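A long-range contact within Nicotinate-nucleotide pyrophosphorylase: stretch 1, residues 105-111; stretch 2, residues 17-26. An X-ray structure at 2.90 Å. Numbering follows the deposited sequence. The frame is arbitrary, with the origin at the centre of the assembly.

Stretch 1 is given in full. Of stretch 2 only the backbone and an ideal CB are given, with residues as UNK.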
# COMPACT_ATOMS: atom_id res chain seq x y z
N GLY A 105 2.20 -45.07 15.88
CA GLY A 105 1.74 -43.75 16.29
C GLY A 105 2.68 -42.94 17.17
O GLY A 105 2.61 -41.72 17.22
N ILE A 106 3.57 -43.63 17.87
CA ILE A 106 4.51 -42.98 18.76
C ILE A 106 5.72 -42.52 17.97
O ILE A 106 6.75 -42.18 18.56
CB ILE A 106 4.98 -43.94 19.86
CG1 ILE A 106 3.81 -44.78 20.38
CG2 ILE A 106 5.58 -43.16 21.00
CD1 ILE A 106 3.33 -45.87 19.40
N TYR A 107 5.62 -42.50 16.64
CA TYR A 107 6.74 -42.08 15.81
C TYR A 107 6.46 -40.87 14.93
O TYR A 107 7.23 -40.57 14.02
CB TYR A 107 7.24 -43.24 14.95
CG TYR A 107 8.00 -44.27 15.75
CD1 TYR A 107 7.38 -45.42 16.23
CD2 TYR A 107 9.34 -44.05 16.09
CE1 TYR A 107 8.06 -46.33 17.03
CE2 TYR A 107 10.04 -44.95 16.89
CZ TYR A 107 9.39 -46.09 17.37
OH TYR A 107 10.08 -46.97 18.18
N GLU A 108 5.36 -40.18 15.21
CA GLU A 108 5.02 -39.01 14.43
C GLU A 108 6.04 -37.91 14.69
O GLU A 108 6.70 -37.42 13.78
CB GLU A 108 3.64 -38.50 14.80
CG GLU A 108 2.53 -39.44 14.41
CD GLU A 108 1.18 -38.75 14.31
OE1 GLU A 108 1.16 -37.59 13.82
OE2 GLU A 108 0.15 -39.36 14.70
N THR A 109 6.16 -37.53 15.95
CA THR A 109 7.07 -36.47 16.34
C THR A 109 8.45 -36.57 15.68
O THR A 109 9.11 -35.56 15.37
CB THR A 109 7.23 -36.47 17.85
OG1 THR A 109 5.93 -36.56 18.44
CG2 THR A 109 7.92 -35.19 18.31
N ALA A 110 8.89 -37.80 15.45
CA ALA A 110 10.19 -38.01 14.86
C ALA A 110 10.14 -38.01 13.34
O ALA A 110 10.87 -37.26 12.70
CB ALA A 110 10.79 -39.31 15.37
N LEU A 111 9.29 -38.85 12.76
CA LEU A 111 9.21 -38.93 11.31
C LEU A 111 8.86 -37.60 10.64
O LEU A 111 9.55 -37.18 9.71
CB LEU A 111 8.25 -40.05 10.88
CG LEU A 111 6.73 -39.92 11.02
CD1 LEU A 111 6.20 -39.17 9.81
CD2 LEU A 111 6.12 -41.31 11.08
N UNK A 17 17.65 -43.10 21.44
CA UNK A 17 16.48 -42.47 22.04
C UNK A 17 15.46 -42.11 20.95
O UNK A 17 14.25 -42.18 21.18
CB UNK A 17 16.89 -41.22 22.83
N UNK A 18 15.96 -41.73 19.78
CA UNK A 18 15.09 -41.37 18.68
C UNK A 18 14.46 -42.62 18.10
O UNK A 18 13.25 -42.67 17.90
CB UNK A 18 15.86 -40.60 17.60
N UNK A 19 15.28 -43.63 17.84
CA UNK A 19 14.76 -44.87 17.28
C UNK A 19 13.79 -45.47 18.28
O UNK A 19 12.85 -46.17 17.92
CB UNK A 19 15.89 -45.85 16.95
N UNK A 20 14.03 -45.16 19.55
CA UNK A 20 13.18 -45.65 20.63
C UNK A 20 11.80 -45.01 20.58
O UNK A 20 10.78 -45.71 20.56
CB UNK A 20 13.83 -45.38 21.99
N UNK A 21 11.76 -43.68 20.54
CA UNK A 21 10.50 -42.97 20.50
C UNK A 21 10.40 -42.08 21.72
O UNK A 21 9.34 -41.54 22.03
CB UNK A 21 9.32 -43.94 20.43
N UNK A 22 11.53 -41.93 22.41
CA UNK A 22 11.64 -41.11 23.62
C UNK A 22 11.47 -39.61 23.35
O UNK A 22 11.30 -38.82 24.28
CB UNK A 22 13.00 -41.36 24.28
N UNK A 23 11.52 -39.22 22.07
CA UNK A 23 11.40 -37.82 21.68
C UNK A 23 10.02 -37.42 21.20
O UNK A 23 9.88 -36.41 20.51
CB UNK A 23 12.42 -37.51 20.58
N UNK A 24 9.00 -38.19 21.54
CA UNK A 24 7.67 -37.83 21.06
C UNK A 24 6.89 -36.97 22.04
O UNK A 24 7.36 -36.67 23.14
CB UNK A 24 6.87 -39.10 20.75
N UNK A 25 5.71 -36.55 21.59
CA UNK A 25 4.81 -35.74 22.40
C UNK A 25 4.06 -36.72 23.32
O UNK A 25 3.46 -37.69 22.83
CB UNK A 25 3.85 -34.92 21.54
N UNK A 26 4.11 -36.48 24.63
CA UNK A 26 3.45 -37.38 25.58
C UNK A 26 2.08 -37.85 25.17
O UNK A 26 1.80 -39.04 25.25
CB UNK A 26 3.34 -36.69 26.94

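Position 17 lies in a helix that began earlier, and its ideal CB has nothing of stretch 1 within 5.5 Å, so stretch 1 sets no preference. The residue is Glu-17, whose backbone O accepts from the N atoms of positions 21 and 22, both at 3.0 Å.

At position 18 the CA-to-CB bond points sideways, and the methyl of Ala-110 is the nearest feature a longer side chain could meet. A branched or extended apolar residue would suit. It is Ile-18 (chi1 m, chi2 t), with CG2 4.4 Å from Ala-110 CB.

Positions 19 and 20 point their CA-to-CB bonds away, so many side chains would be tolerated; stretch 1 reads their carbonyls instead. Tyr-107 OH is 2.9 Å from O of position 19, which lies at the ring edge, and 2.8 Å from O of position 20. Its one proton could go to either. The residues are Lys-19 and Ala-20.

Position 21 leaves the helix with phi/psi of 120/12. Positive phi favours glycine, and here an ideal CB would also be jammed against the preceding carbonyl O. Stretch 1 adds to this: that CB would lie 3.6 Å from Ile-106 O and 3.7 Å from Tyr-107 CZ. Glycine is the clear expectation, and Gly-21 is found, its CA 4.1 Å from Tyr-107 CE2.

Position 22 points away, into space that stretch 1 leaves empty, so most side chains would fit; it is Lys-22.

Position 23 points sideways, with no stretch 1 atom within 5.5 Å of its ideal CB. A small or medium side chain is plausible. Thr-23 (chi1 p) brings OG1 to 4.5 Å from Ala-110 CB.

Position 24 faces stretch 1 directly: its CA is 4.9 Å from Thr-109 CA, and the ideal CB is 3.6 Å from Thr-109 OG1 and 3.8 Å from Ile-106 O. So tight a site favours a small residue such as Ala, Ser, Thr or Val. It is Thr-24 (chi1 p), with OG1 3.7 Å from Ile-106 CG2.

At position 25 the ideal CB is 4.1 Å from Thr-109 OG1, and the backbone N donates to that OG1 at 3.2 Å (143°). The hydroxyl's own proton thus invites an acceptor: Asp, Asn or Ser would suit. Asp-25 swings its end nearer, and Thr-109 OG1 donates a weak hydrogen bond to OD2 at 3.0 Å.

Position 26 is out of reach, so stretch 1 does not discriminate; it is Val-26.

Stretch 2 (17-26) EIKAGKTTDV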
# COMPACT_ATOMS: atom_id res chain seq x y z
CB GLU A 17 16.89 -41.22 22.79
CG GLU A 17 18.23 -41.32 23.45
CD GLU A 17 18.46 -40.19 24.43
OE1 GLU A 17 17.73 -40.13 25.44
OE2 GLU A 17 19.37 -39.36 24.19
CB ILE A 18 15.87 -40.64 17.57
CG1 ILE A 18 16.39 -39.30 18.09
CG2 ILE A 18 14.97 -40.41 16.37
CD1 ILE A 18 17.21 -38.53 17.10
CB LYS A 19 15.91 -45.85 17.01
CG LYS A 19 15.70 -46.78 15.82
CD LYS A 19 14.36 -47.51 15.90
CE LYS A 19 14.32 -48.73 14.99
NZ LYS A 19 14.79 -48.42 13.61
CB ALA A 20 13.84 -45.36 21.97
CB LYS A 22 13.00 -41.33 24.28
CG LYS A 22 12.95 -42.09 25.61
CD LYS A 22 12.52 -43.54 25.43
CE LYS A 22 12.58 -44.30 26.75
NZ LYS A 22 12.22 -45.73 26.58
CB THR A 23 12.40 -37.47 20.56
OG1 THR A 23 12.25 -38.41 19.48
CG2 THR A 23 13.83 -37.50 21.06
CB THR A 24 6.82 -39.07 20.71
OG1 THR A 24 6.33 -39.68 21.91
CG2 THR A 24 7.66 -40.08 19.97
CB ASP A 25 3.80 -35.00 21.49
CG ASP A 25 4.47 -34.23 20.34
OD1 ASP A 25 5.41 -33.45 20.59
OD2 ASP A 25 4.03 -34.39 19.18
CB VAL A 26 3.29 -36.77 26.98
CG1 VAL A 26 4.64 -36.64 27.64
CG2 VAL A 26 2.57 -35.43 26.89
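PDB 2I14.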